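Local coordinates for protein-glutaminase (Chryseobacterium proteolyticum, PDB 2ZK9) that probably deamidates glutamine side chains within proteins, hydrolysing the amide to leave glutamate and release ammonia, at residues N16-E21 against Q51-N56; R36-G41 against C76-S81; K62-G67 against Y82-L87. One frame throughout, in Å; residues are numbered along the deposited sequence.

Interaction 3 touches both of the others, which lie on opposite sides of the chain's centre. Interaction 1 packs two helices on strand 82-91 near its middle, at Ile86: its centre lies about 19 Å from that of interaction 3, yet Ile18 CD1 and Leu53 CD1 each come within 4.1 Å of Ile86 CD1. Interaction 2 is closer, about 13 Å between centres, and joins interaction 3 where Ser81 O meets Gly67 N at 3.0 Å, probably a hydrogen bond. Here Trp80 stacks on His83, the two side chains each lying about 5 Å from a bound sodium ion, beside the likely active site. Interactions 1 and 2, about 22 Å apart by their centres, do not touch.

Interaction 1: residues N16-E21 against Q51-N56; sequences NQIKNE and QILMNN. Unlike the reference sequence in segment 16-21: Glu21 (reference Gln).
Two helices come together near their C-terminal ends, helix 8-19 and helix 42-55, with Ile18 and Ile52 as the closest backbone pair, their CA atoms 6.7 Å apart. Ile52 points at the partner helix and forks into it. Its CG2, anti to the backbone N, touches Gln17 CB and Ile18 CG1, while CD1, at the end of the other branch, reaches Ile18 CA and stops 3.8 Å from Glu21 CG. Glu21 CG, anti to its carbonyl carbon (chi1 -63°), crosses the tip of Ile52 obliquely; the bend at chi2 turns the carboxylate, whose OE2 accepts from the backbone N of Ser29. Deeper in, Ile18 CD1 meets Leu53 CD1 at 3.8 Å, both side chains also packing on strand 82-91.

At the more open edge the amides of Gln17 and Asn56 meet tip to tip, their planes 48° apart. Asn56 ND2 donates to Gln17 OE1 over 2.8 Å, in the carbonyl plane and on a lone pair; Gln17 NE2 answers to Asn56 OD1 at 3.1 Å from above the carbonyl plane. Asn56 ND2 also binds Ile52 O at 3.0 Å, nearly straight at 172°, and Gln17 NE2 has a further partner in Ser13 OG. Both residues have a second conformer. In this one, the paired amides close a polar clasp over an apolar helix seam, and the bond to Ile52 O sets which way the asparagine amide is turned.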
ATOM      1  N   ASN A  16       8.477  10.768   0.657  1.00 11.77           N
ATOM      2  CA  ASN A  16       7.847  12.054   0.901  1.00 13.39           C
ATOM      3  C   ASN A  16       6.813  12.406  -0.149  1.00 12.56           C
ATOM      4  O   ASN A  16       5.736  12.965   0.160  1.00 13.41           O
ATOM      5  CB  ASN A  16       8.952  13.135   1.014  1.00 15.87           C
ATOM      6  CG  ASN A  16       9.768  13.001   2.267  1.00 23.42           C
ATOM      7  OD1 ASN A  16       9.378  12.432   3.288  1.00 34.89           O
ATOM      8  ND2 ASN A  16      10.987  13.560   2.128  1.00 30.94           N
ATOM      9  N   GLN A  17       7.117  12.117  -1.412  1.00 12.04           N
ATOM     10  CA  GLN A  17       6.157  12.371  -2.483  0.51 11.88           C
ATOM     11  C   GLN A  17       4.866  11.605  -2.248  1.00 11.30           C
ATOM     12  O   GLN A  17       3.765  12.141  -2.463  1.00 13.56           O
ATOM     13  CB  GLN A  17       6.724  12.008  -3.850  0.51 13.42           C
ATOM     14  CG  GLN A  17       7.935  12.875  -4.235  0.51 13.26           C
ATOM     15  CD  GLN A  17       8.445  12.378  -5.536  0.51 15.51           C
ATOM     16  OE1 GLN A  17       7.622  12.249  -6.447  0.51 24.52           O
ATOM     17  NE2 GLN A  17       9.733  12.062  -5.619  0.51 21.56           N
ATOM     18  N   ILE A  18       4.987  10.366  -1.839  1.00 10.19           N
ATOM     19  CA  ILE A  18       3.786   9.542  -1.519  1.00 10.06           C
ATOM     20  C   ILE A  18       3.058  10.125  -0.348  1.00 10.17           C
ATOM     21  O   ILE A  18       1.828  10.289  -0.400  1.00 10.56           O
ATOM     22  CB  ILE A  18       4.257   8.086  -1.281  1.00  9.78           C
ATOM     23  CG1 ILE A  18       4.648   7.419  -2.619  1.00 10.40           C
ATOM     24  CG2 ILE A  18       3.137   7.319  -0.613  1.00 10.67           C
ATOM     25  CD1 ILE A  18       5.404   6.142  -2.452  1.00 11.13           C
ATOM     26  N   LYS A  19       3.769  10.465   0.728  1.00 11.02           N
ATOM     27  CA  LYS A  19       3.109  10.974   1.927  1.00 12.47           C
ATOM     28  C   LYS A  19       2.390  12.271   1.626  1.00 11.64           C
ATOM     29  O   LYS A  19       1.318  12.546   2.162  1.00 11.63           O
ATOM     30  CB  LYS A  19       4.098  11.087   3.092  1.00 15.64           C
ATOM     31  CG  LYS A  19       3.308  11.224   4.424  1.00 19.87           C
ATOM     32  CD  LYS A  19       4.159  11.111   5.662  1.00 25.25           C
ATOM     33  CE  LYS A  19       3.438  11.244   6.944  1.00 26.98           C
ATOM     34  NZ  LYS A  19       4.329  11.356   8.097  1.00 28.36           N
ATOM     35  N   ASN A  20       2.959  13.078   0.752  1.00 11.28           N
ATOM     36  CA  ASN A  20       2.353  14.352   0.363  1.00 12.76           C
ATOM     37  C   ASN A  20       1.019  14.190  -0.340  1.00 10.73           C
ATOM     38  O   ASN A  20       0.265  15.177  -0.429  1.00 11.94           O
ATOM     39  CB  ASN A  20       3.314  15.167  -0.513  1.00 17.52           C
ATOM     40  CG  ASN A  20       4.417  15.807   0.271  1.00 23.96           C
ATOM     41  OD1 ASN A  20       4.408  15.850   1.493  1.00 28.24           O
ATOM     42  ND2 ASN A  20       5.347  16.333  -0.559  1.00 36.98           N
ATOM     43  N   GLU A  21       0.688  13.014  -0.859  1.00 10.54           N
ATOM     44  CA  GLU A  21      -0.578  12.757  -1.503  1.00  9.64           C
ATOM     45  C   GLU A  21      -1.622  12.162  -0.569  1.00  9.40           C
ATOM     46  O   GLU A  21      -2.687  11.776  -1.004  1.00 10.25           O
ATOM     47  CB  GLU A  21      -0.388  11.841  -2.742  1.00 10.48           C
ATOM     48  CG  GLU A  21       0.470  12.504  -3.807  1.00 11.19           C
ATOM     49  CD  GLU A  21      -0.095  13.832  -4.254  1.00 10.28           C
ATOM     50  OE1 GLU A  21       0.729  14.817  -4.444  1.00 15.41           O
ATOM     51  OE2 GLU A  21      -1.323  13.941  -4.416  1.00 11.03           O
ATOM     52  N   GLN A  51       2.089   4.462  -9.088  1.00  9.62           N
ATOM     53  CA  GLN A  51       2.007   5.498 -10.097  1.00 10.32           C
ATOM     54  C   GLN A  51       2.980   6.631  -9.751  1.00 10.45           C
ATOM     55  O   GLN A  51       3.610   7.210 -10.654  1.00 10.97           O
ATOM     56  CB  GLN A  51       0.582   6.010 -10.258  1.00 10.87           C
ATOM     57  CG  GLN A  51       0.417   7.097 -11.303  1.00 13.65           C
ATOM     58  CD  GLN A  51      -0.959   7.728 -11.324  1.00 13.19           C
ATOM     59  OE1 GLN A  51      -1.418   8.193 -10.301  1.00 11.91           O
ATOM     60  NE2 GLN A  51      -1.614   7.654 -12.507  1.00 18.23           N
ATOM     61  N   ILE A  52       3.094   7.003  -8.488  1.00 10.34           N
ATOM     62  CA  ILE A  52       4.027   8.046  -8.093  1.00 10.75           C
ATOM     63  C   ILE A  52       5.477   7.610  -8.391  1.00  9.99           C
ATOM     64  O   ILE A  52       6.266   8.376  -8.931  1.00 11.68           O
ATOM     65  CB  ILE A  52       3.835   8.447  -6.626  1.00 11.89           C
ATOM     66  CG1 ILE A  52       2.440   9.088  -6.475  1.00 14.16           C
ATOM     67  CG2 ILE A  52       4.960   9.331  -6.163  1.00 13.69           C
ATOM     68  CD1 ILE A  52       1.977   9.275  -5.075  1.00 17.45           C
ATOM     69  N   LEU A  53       5.818   6.371  -8.082  1.00  9.70           N
ATOM     70  CA  LEU A  53       7.152   5.889  -8.448  1.00  9.18           C
ATOM     71  C   LEU A  53       7.350   5.956  -9.972  1.00  8.96           C
ATOM     72  O   LEU A  53       8.398   6.421 -10.432  1.00  9.71           O
ATOM     73  CB  LEU A  53       7.413   4.441  -7.973  1.00  9.84           C
ATOM     74  CG  LEU A  53       8.217   4.361  -6.626  1.00 10.82           C
ATOM     75  CD1 LEU A  53       7.455   4.987  -5.494  1.00 11.91           C
ATOM     76  CD2 LEU A  53       8.537   2.919  -6.328  1.00 12.37           C
ATOM     77  N   MET A  54       6.361   5.542 -10.754  1.00  8.86           N
ATOM     78  CA  MET A  54       6.497   5.557 -12.175  1.00  9.19           C
ATOM     79  C   MET A  54       6.614   6.972 -12.729  1.00 10.18           C
ATOM     80  O   MET A  54       7.350   7.193 -13.686  1.00 10.35           O
ATOM     81  CB  MET A  54       5.361   4.760 -12.843  1.00  9.77           C
ATOM     82  CG  MET A  54       5.430   3.283 -12.593  1.00  9.94           C
ATOM     83  SD  MET A  54       4.163   2.310 -13.366  1.00 12.26           S
ATOM     84  CE  MET A  54       4.487   2.517 -15.098  1.00 13.84           C
ATOM     85  N   ASN A  55       5.920   7.915 -12.145  1.00 11.17           N
ATOM     86  CA  ASN A  55       6.061   9.310 -12.546  1.00 12.49           C
ATOM     87  C   ASN A  55       7.523   9.710 -12.481  1.00 12.44           C
ATOM     88  O   ASN A  55       7.957  10.523 -13.277  1.00 14.55           O
ATOM     89  CB  ASN A  55       5.151  10.164 -11.682  1.00 21.63           C
ATOM     90  CG  ASN A  55       3.635  10.093 -12.008  1.00 25.48           C
ATOM     91  OD1 ASN A  55       3.232   9.678 -13.124  1.00 27.15           O
ATOM     92  ND2 ASN A  55       2.887  10.538 -11.022  1.00 29.08           N
ATOM     93  N   ASN A  56       8.244   9.163 -11.528  1.00 11.57           N
ATOM     94  CA  ASN A  56       9.646   9.417 -11.256  0.55 11.69           C
ATOM     95  C   ASN A  56      10.599   8.530 -12.041  1.00 11.45           C
ATOM     96  O   ASN A  56      11.805   8.647 -11.870  1.00 14.65           O
ATOM     97  CB  ASN A  56       9.971   9.215  -9.759  0.55 12.56           C
ATOM     98  CG  ASN A  56       9.603  10.362  -8.868  0.55 11.70           C
ATOM     99  OD1 ASN A  56      10.342  11.311  -8.551  0.55 11.79           O
ATOM    100  ND2 ASN A  56       8.350  10.423  -8.441  0.55 11.94           N
TER

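Interaction 2: residues R36-G41 against C76-S81; sequences RYPVDG and CCVAWS
The indole N-H of Trp80 reaches across to the backbone of the 36-41 loop: NE1 donates to Pro38 O at 2.8 Å, with an N-H...O angle of 147°. The oxygen lies in the ring plane and is approached almost along its C=O axis. Pro38 CB sits 4.2 Å from Trp80 CZ2 at the same rim of the indole. Next to it, Val78 CG1 fits against both Pro38 CG, at 4.1 Å, and Val39 CG2, at 4.0 Å. The other methyl of this valine, CG2, lies over one face of Trp80, offset toward the rim. A water joins the backbones further along, donating to Val39 O (2.8 Å) and to Ala79 O (2.9 Å).

Val78 and Trp80 belong to strand 77-80, which pairs antiparallel with strand 69-72 in a small two-stranded sheet, so the loop is held against a β-hairpin. Leu69 and Ala71 of the paired strand touch Trp80, whose ring also stacks on His83. Disulfides from Cys76 to Cys172 and from Cys77 to Cys126 tie the start of the strand to distant parts of the chain. On the loop side, Gly41 N donates to Asp40 OD2 in one of the two conformers of Asp40, and Gly41 is the N-cap residue of helix 42-55.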
ATOM      1  N   ARG A  36      -5.529   7.075   5.684  1.00  8.69           N
ATOM      2  CA  ARG A  36      -6.227   7.195   6.965  1.00  8.98           C
ATOM      3  C   ARG A  36      -7.451   6.308   7.083  1.00  8.85           C
ATOM      4  O   ARG A  36      -8.035   6.296   8.177  1.00  9.77           O
ATOM      5  CB  ARG A  36      -6.635   8.657   7.165  1.00  9.73           C
ATOM      6  CG  ARG A  36      -7.622   9.198   6.152  1.00  9.92           C
ATOM      7  CD  ARG A  36      -7.924  10.641   6.347  1.00 10.76           C
ATOM      8  NE  ARG A  36      -8.912  11.105   5.391  1.00 11.13           N
ATOM      9  CZ  ARG A  36      -9.426  12.308   5.335  1.00 13.10           C
ATOM     10  NH1 ARG A  36      -9.011  13.219   6.205  1.00 14.25           N
ATOM     11  NH2 ARG A  36     -10.302  12.605   4.404  1.00 15.21           N
ATOM     12  N   TYR A  37      -7.853   5.633   6.023  1.00  8.65           N
ATOM     13  CA  TYR A  37      -8.994   4.736   6.009  1.00  8.41           C
ATOM     14  C   TYR A  37      -8.528   3.335   5.698  1.00  8.09           C
ATOM     15  O   TYR A  37      -8.555   2.891   4.562  1.00  9.37           O
ATOM     16  CB  TYR A  37     -10.018   5.198   4.965  1.00  9.09           C
ATOM     17  CG  TYR A  37     -11.293   4.376   4.977  1.00  8.69           C
ATOM     18  CD1 TYR A  37     -12.069   4.267   6.094  1.00  9.38           C
ATOM     19  CD2 TYR A  37     -11.705   3.728   3.809  1.00  9.46           C
ATOM     20  CE1 TYR A  37     -13.251   3.512   6.069  1.00  9.91           C
ATOM     21  CE2 TYR A  37     -12.865   2.994   3.810  1.00 10.05           C
ATOM     22  CZ  TYR A  37     -13.648   2.867   4.907  1.00 10.18           C
ATOM     23  OH  TYR A  37     -14.816   2.137   4.833  1.00 12.18           O
ATOM     24  N   PRO A  38      -8.085   2.596   6.726  1.00  9.14           N
ATOM     25  CA  PRO A  38      -7.519   1.272   6.486  1.00  9.98           C
ATOM     26  C   PRO A  38      -8.518   0.158   6.317  1.00  9.74           C
ATOM     27  O   PRO A  38      -8.090  -0.989   6.117  1.00 10.90           O
ATOM     28  CB  PRO A  38      -6.610   1.033   7.705  1.00 12.24           C
ATOM     29  CG  PRO A  38      -7.355   1.766   8.767  1.00 12.85           C
ATOM     30  CD  PRO A  38      -7.818   3.060   8.100  1.00 10.45           C
ATOM     31  N   VAL A  39      -9.808   0.416   6.388  1.00  9.82           N
ATOM     32  CA  VAL A  39     -10.796  -0.640   6.288  1.00  9.50           C
ATOM     33  C   VAL A  39     -10.660  -1.422   4.985  1.00 10.20           C
ATOM     34  O   VAL A  39     -10.789  -2.644   5.007  1.00 12.29           O
ATOM     35  CB  VAL A  39     -12.209  -0.047   6.425  1.00  9.61           C
ATOM     36  CG1 VAL A  39     -13.301  -1.082   6.172  1.00 11.24           C
ATOM     37  CG2 VAL A  39     -12.434   0.585   7.801  1.00 10.35           C
ATOM     38  N   ASP A  40     -10.450  -0.727   3.865  0.68  9.26           N
ATOM     39  CA  ASP A  40     -10.385  -1.404   2.597  0.68  9.22           C
ATOM     40  C   ASP A  40      -9.685  -0.457   1.628  0.68  8.50           C
ATOM     41  O   ASP A  40      -9.298   0.630   1.992  0.68  8.65           O
ATOM     42  CB  ASP A  40     -11.772  -1.825   2.141  0.68 10.83           C
ATOM     43  CG  ASP A  40     -11.881  -3.081   1.315  0.68 12.51           C
ATOM     44  OD1 ASP A  40     -12.901  -3.779   1.437  0.68 16.30           O
ATOM     45  OD2 ASP A  40     -10.965  -3.367   0.495  0.68 14.33           O
ATOM     46  N   GLY A  41      -9.561  -0.943   0.391  1.00  9.51           N
ATOM     47  CA  GLY A  41      -8.941  -0.162  -0.660  1.00  9.44           C
ATOM     48  C   GLY A  41      -7.417  -0.227  -0.699  1.00  8.44           C
ATOM     49  O   GLY A  41      -6.785   0.547  -1.423  1.00  8.85           O
ATOM     50  N   CYS A  76      -8.106   2.552  16.562  1.00 13.81           N
ATOM     51  CA  CYS A  76      -9.073   1.502  16.255  1.00 13.19           C
ATOM     52  C   CYS A  76      -8.424   0.414  15.455  1.00 11.63           C
ATOM     53  O   CYS A  76      -7.351   0.561  14.921  1.00 12.63           O
ATOM     54  CB  CYS A  76     -10.269   2.101  15.537  1.00 13.31           C
ATOM     55  SG  CYS A  76      -9.896   2.951  14.008  1.00 14.82           S
ATOM     56  N   CYS A  77      -9.094  -0.723  15.397  1.00 12.13           N
ATOM     57  CA  CYS A  77      -8.663  -1.942  14.749  1.00 12.12           C
ATOM     58  C   CYS A  77      -9.448  -2.209  13.505  1.00 11.00           C
ATOM     59  O   CYS A  77     -10.668  -1.973  13.442  1.00 12.42           O
ATOM     60  CB  CYS A  77      -8.874  -3.141  15.685  1.00 14.66           C
ATOM     61  SG  CYS A  77      -7.908  -3.150  17.160  1.00 16.78           S
ATOM     62  N   VAL A  78      -8.735  -2.814  12.530  1.00 10.65           N
ATOM     63  CA  VAL A  78      -9.387  -3.401  11.364  1.00 10.50           C
ATOM     64  C   VAL A  78      -8.934  -4.856  11.241  1.00 10.55           C
ATOM     65  O   VAL A  78      -7.868  -5.272  11.713  1.00 11.67           O
ATOM     66  CB  VAL A  78      -9.050  -2.641  10.071  1.00 12.26           C
ATOM     67  CG1 VAL A  78      -9.686  -1.259  10.126  1.00 14.59           C
ATOM     68  CG2 VAL A  78      -7.540  -2.638   9.835  1.00 13.09           C
ATOM     69  N   ALA A  79      -9.776  -5.642  10.600  1.00 11.68           N
ATOM     70  CA  ALA A  79      -9.501  -7.036  10.284  1.00 11.25           C
ATOM     71  C   ALA A  79      -9.524  -7.170   8.774  1.00 11.31           C
ATOM     72  O   ALA A  79     -10.395  -6.624   8.091  1.00 12.49           O
ATOM     73  CB  ALA A  79     -10.524  -7.936  10.915  1.00 13.85           C
ATOM     74  N   TRP A  80      -8.574  -7.959   8.282  1.00 10.55           N
ATOM     75  CA  TRP A  80      -8.387  -8.191   6.862  1.00 10.74           C
ATOM     76  C   TRP A  80      -8.145  -9.655   6.562  1.00 10.12           C
ATOM     77  O   TRP A  80      -7.584 -10.349   7.386  1.00 11.34           O
ATOM     78  CB  TRP A  80      -7.168  -7.414   6.437  1.00 12.43           C
ATOM     79  CG  TRP A  80      -7.150  -5.946   6.457  1.00 11.69           C
ATOM     80  CD1 TRP A  80      -8.153  -5.040   6.201  1.00 11.54           C
ATOM     81  CD2 TRP A  80      -5.950  -5.208   6.752  1.00  9.99           C
ATOM     82  NE1 TRP A  80      -7.624  -3.780   6.313  1.00 11.33           N
ATOM     83  CE2 TRP A  80      -6.280  -3.854   6.627  1.00 10.60           C
ATOM     84  CE3 TRP A  80      -4.620  -5.543   7.063  1.00 11.47           C
ATOM     85  CZ2 TRP A  80      -5.339  -2.870   6.823  1.00 12.02           C
ATOM     86  CZ3 TRP A  80      -3.695  -4.539   7.242  1.00 10.64           C
ATOM     87  CH2 TRP A  80      -4.073  -3.233   7.095  1.00 11.29           C
ATOM     88  N   SER A  81      -8.483 -10.076   5.335  1.00 10.41           N
ATOM     89  CA  SER A  81      -8.069 -11.368   4.833  1.00 11.50           C
ATOM     90  C   SER A  81      -6.776 -11.253   4.045  1.00 10.03           C
ATOM     91  O   SER A  81      -6.084 -12.286   3.865  1.00 10.88           O
ATOM     92  CB  SER A  81      -9.148 -11.988   3.979  1.00 14.78           C
ATOM     93  OG  SER A  81      -9.503 -11.173   2.894  1.00 21.57           O
TER
HETATM   94  O   HOH W   1     -11.676  -4.270   7.072  1.00 15.91           O

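Interaction 3: residues K62-G67 against Y82-L87; sequences KQFVYG and YHVAIL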
ATOM      1  N   LYS A  62       4.955  -5.515  -5.686  1.00  8.35           N
ATOM      2  CA  LYS A  62       3.945  -5.579  -4.630  1.00  7.92           C
ATOM      3  C   LYS A  62       4.348  -6.706  -3.693  1.00  7.99           C
ATOM      4  O   LYS A  62       4.852  -7.732  -4.152  1.00  9.03           O
ATOM      5  CB  LYS A  62       2.551  -5.840  -5.147  1.00  8.41           C
ATOM      6  CG  LYS A  62       1.981  -4.862  -6.140  1.00  8.52           C
ATOM      7  CD  LYS A  62       1.694  -3.486  -5.551  1.00  8.30           C
ATOM      8  CE  LYS A  62       1.288  -2.467  -6.579  1.00  8.11           C
ATOM      9  NZ  LYS A  62       0.079  -2.923  -7.292  1.00  8.70           N
ATOM     10  N   GLN A  63       4.039  -6.555  -2.409  1.00  8.25           N
ATOM     11  CA  GLN A  63       3.972  -7.722  -1.547  1.00  7.91           C
ATOM     12  C   GLN A  63       2.524  -7.850  -1.064  1.00  7.62           C
ATOM     13  O   GLN A  63       1.944  -6.887  -0.565  1.00  8.31           O
ATOM     14  CB  GLN A  63       4.917  -7.652  -0.348  1.00  8.67           C
ATOM     15  CG  GLN A  63       4.943  -8.951   0.447  1.00  8.69           C
ATOM     16  CD  GLN A  63       6.045  -9.047   1.466  1.00  9.91           C
ATOM     17  OE1 GLN A  63       5.811  -8.986   2.677  1.00 10.64           O
ATOM     18  NE2 GLN A  63       7.293  -9.140   0.999  1.00 10.92           N
ATOM     19  N   PHE A  64       1.977  -9.050  -1.240  1.00  8.30           N
ATOM     20  CA  PHE A  64       0.686  -9.442  -0.738  1.00  8.20           C
ATOM     21  C   PHE A  64       0.873 -10.329   0.466  1.00  9.14           C
ATOM     22  O   PHE A  64       1.674 -11.262   0.408  1.00 10.34           O
ATOM     23  CB  PHE A  64      -0.123 -10.193  -1.789  1.00  8.76           C
ATOM     24  CG  PHE A  64      -0.527  -9.346  -2.969  1.00  8.88           C
ATOM     25  CD1 PHE A  64      -1.760  -8.712  -3.015  1.00  9.16           C
ATOM     26  CD2 PHE A  64       0.313  -9.158  -4.061  1.00  9.19           C
ATOM     27  CE1 PHE A  64      -2.138  -7.898  -4.055  1.00  9.38           C
ATOM     28  CE2 PHE A  64      -0.039  -8.340  -5.119  1.00  9.06           C
ATOM     29  CZ  PHE A  64      -1.288  -7.705  -5.129  1.00  9.56           C
ATOM     30  N   VAL A  65       0.122 -10.085   1.540  1.00  9.04           N
ATOM     31  CA  VAL A  65       0.142 -10.955   2.706  1.00  9.21           C
ATOM     32  C   VAL A  65      -1.286 -11.394   2.967  1.00  8.90           C
ATOM     33  O   VAL A  65      -2.212 -10.603   2.774  1.00  9.69           O
ATOM     34  CB  VAL A  65       0.801 -10.222   3.917  1.00  9.99           C
ATOM     35  CG1 VAL A  65       0.118  -8.941   4.312  1.00 10.83           C
ATOM     36  CG2 VAL A  65       0.878 -11.158   5.117  1.00 11.29           C
ATOM     37  N   TYR A  66      -1.466 -12.623   3.376  1.00  9.94           N
ATOM     38  CA  TYR A  66      -2.745 -13.252   3.519  1.00 10.38           C
ATOM     39  C   TYR A  66      -2.872 -13.927   4.891  1.00 10.22           C
ATOM     40  O   TYR A  66      -1.882 -14.420   5.386  1.00 11.66           O
ATOM     41  CB  TYR A  66      -2.948 -14.355   2.461  1.00 10.93           C
ATOM     42  CG  TYR A  66      -2.682 -13.913   1.042  1.00 10.38           C
ATOM     43  CD1 TYR A  66      -3.684 -13.436   0.231  1.00 11.12           C
ATOM     44  CD2 TYR A  66      -1.402 -13.973   0.528  1.00 10.81           C
ATOM     45  CE1 TYR A  66      -3.425 -13.021  -1.085  1.00 11.39           C
ATOM     46  CE2 TYR A  66      -1.152 -13.569  -0.757  1.00 10.63           C
ATOM     47  CZ  TYR A  66      -2.156 -13.093  -1.565  1.00 10.86           C
ATOM     48  OH  TYR A  66      -1.836 -12.740  -2.870  1.00 11.62           O
ATOM     49  N   GLY A  67      -4.078 -13.922   5.463  1.00 10.55           N
ATOM     50  CA  GLY A  67      -4.251 -14.617   6.715  1.00 12.15           C
ATOM     51  C   GLY A  67      -5.408 -14.120   7.496  1.00 10.87           C
ATOM     52  O   GLY A  67      -6.300 -13.488   6.957  1.00 12.03           O
ATOM     53  N   TYR A  82      -6.434 -10.079   3.536  1.00  9.57           N
ATOM     54  CA  TYR A  82      -5.182  -9.861   2.854  1.00  8.96           C
ATOM     55  C   TYR A  82      -4.840  -8.366   3.004  1.00  9.11           C
ATOM     56  O   TYR A  82      -5.695  -7.554   3.276  1.00  9.72           O
ATOM     57  CB  TYR A  82      -5.152 -10.275   1.381  1.00 10.14           C
ATOM     58  CG  TYR A  82      -5.744  -9.265   0.454  1.00 11.79           C
ATOM     59  CD1 TYR A  82      -7.123  -9.157   0.274  1.00 14.10           C
ATOM     60  CD2 TYR A  82      -4.951  -8.372  -0.264  1.00 13.23           C
ATOM     61  CE1 TYR A  82      -7.615  -8.189  -0.595  1.00 17.70           C
ATOM     62  CE2 TYR A  82      -5.431  -7.451  -1.103  1.00 16.00           C
ATOM     63  CZ  TYR A  82      -6.770  -7.334  -1.269  1.00 19.70           C
ATOM     64  OH  TYR A  82      -7.234  -6.405  -2.158  1.00 24.04           O
ATOM     65  N   HIS A  83      -3.563  -8.067   2.745  1.00  8.70           N
ATOM     66  CA  HIS A  83      -3.132  -6.701   2.625  1.00  8.45           C
ATOM     67  C   HIS A  83      -2.041  -6.647   1.551  1.00  8.03           C
ATOM     68  O   HIS A  83      -1.424  -7.665   1.210  1.00  9.21           O
ATOM     69  CB  HIS A  83      -2.637  -6.172   3.995  1.00  9.04           C
ATOM     70  CG  HIS A  83      -2.324  -4.684   3.991  1.00  8.48           C
ATOM     71  ND1 HIS A  83      -3.125  -3.784   3.349  1.00 10.66           N
ATOM     72  CD2 HIS A  83      -1.303  -4.026   4.542  1.00  8.77           C
ATOM     73  CE1 HIS A  83      -2.591  -2.598   3.526  1.00 10.87           C
ATOM     74  NE2 HIS A  83      -1.463  -2.692   4.276  1.00  9.49           N
ATOM     75  N   VAL A  84      -1.791  -5.471   1.010  1.00  8.04           N
ATOM     76  CA  VAL A  84      -0.815  -5.263  -0.024  1.00  7.54           C
ATOM     77  C   VAL A  84      -0.187  -3.884   0.174  1.00  7.37           C
ATOM     78  O   VAL A  84      -0.868  -2.941   0.580  1.00  8.29           O
ATOM     79  CB  VAL A  84      -1.431  -5.426  -1.443  1.00  7.95           C
ATOM     80  CG1 VAL A  84      -2.588  -4.491  -1.692  1.00  9.86           C
ATOM     81  CG2 VAL A  84      -0.379  -5.284  -2.519  1.00  9.19           C
ATOM     82  N   ALA A  85       1.082  -3.774  -0.179  1.00  7.51           N
ATOM     83  CA  ALA A  85       1.784  -2.522  -0.267  1.00  7.39           C
ATOM     84  C   ALA A  85       2.896  -2.664  -1.310  1.00  7.62           C
ATOM     85  O   ALA A  85       3.090  -3.708  -1.897  1.00  8.42           O
ATOM     86  CB  ALA A  85       2.308  -2.081   1.099  1.00  8.88           C
ATOM     87  N   ILE A  86       3.595  -1.542  -1.563  1.00  7.53           N
ATOM     88  CA  ILE A  86       4.696  -1.575  -2.525  1.00  7.55           C
ATOM     89  C   ILE A  86       5.980  -1.956  -1.826  1.00  7.71           C
ATOM     90  O   ILE A  86       6.258  -1.531  -0.701  1.00  8.77           O
ATOM     91  CB  ILE A  86       4.821  -0.240  -3.305  1.00  7.53           C
ATOM     92  CG1 ILE A  86       5.131   0.979  -2.443  1.00  8.63           C
ATOM     93  CG2 ILE A  86       3.601  -0.052  -4.186  1.00  8.82           C
ATOM     94  CD1 ILE A  86       5.610   2.161  -3.238  1.00  8.80           C
ATOM     95  N   LEU A  87       6.772  -2.773  -2.521  1.00  7.95           N
ATOM     96  CA  LEU A  87       8.042  -3.299  -2.075  1.00  8.52           C
ATOM     97  C   LEU A  87       9.111  -2.734  -3.018  1.00  8.58           C
ATOM     98  O   LEU A  87       9.173  -3.134  -4.187  1.00  9.18           O
ATOM     99  CB  LEU A  87       8.031  -4.828  -2.072  1.00  9.22           C
ATOM    100  CG  LEU A  87       9.302  -5.490  -1.592  1.00  9.84           C
ATOM    101  CD1 LEU A  87       9.521  -5.261  -0.105  1.00 11.30           C
ATOM    102  CD2 LEU A  87       9.297  -6.957  -1.933  1.00 11.68           C
TER
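Phe64 lies beside Val84, which sets its CG2 methyl over one face of the phenyl ring: the methyl carbon stands 3.6 Å from the ring centroid and 16° off the normal, a CH-π contact. Val84 CG2 is anti to the backbone N, leaving CG1 in the crowded position between N and the carbonyl carbon. At the edge of the same phenyl, Phe64 CD1 meets Tyr82 CD2 at 4.2 Å, and further on Tyr82 CB leans on Tyr66 CD1 at 3.7 Å.

Beneath these side chains the strands run antiparallel, at 151° between their directions. Gln63 with Ala85 and Val65 with His83 are the hydrogen-bonded pairs. Gln63 N to Ala85 O measures 3.0 Å, and the return bond from Ala85 N to Gln63 O is longer, 3.3 Å. Val65 N to His83 O and His83 N to Val65 O are both 2.9 Å. On the face shared by these four residues, Val65 CG1 rests 3.9 Å from His83 CB.

Lys62 bends at chi2 and chi4, its CD and CE passing Ile86 CG2; its NZ is gripped by Val141 O, Gly139 O and His47 ND1, and the Gln63 amide by Asn136, Asp114 and Arg118.

His83, with CG anti to the backbone N, touches Cys42 and hydrogen-bonds through NE2 to Asp103 OD2, which would orient and polarise the imidazole. Cys42 from the start of helix 42-55, His83 from strand 82-91 and Asp103 from the loop after strand 97-102 are consistent with a Cys-His-Asp catalytic triad as in transglutaminases, within the papain-like fold, Cys42 being the probable nucleophile.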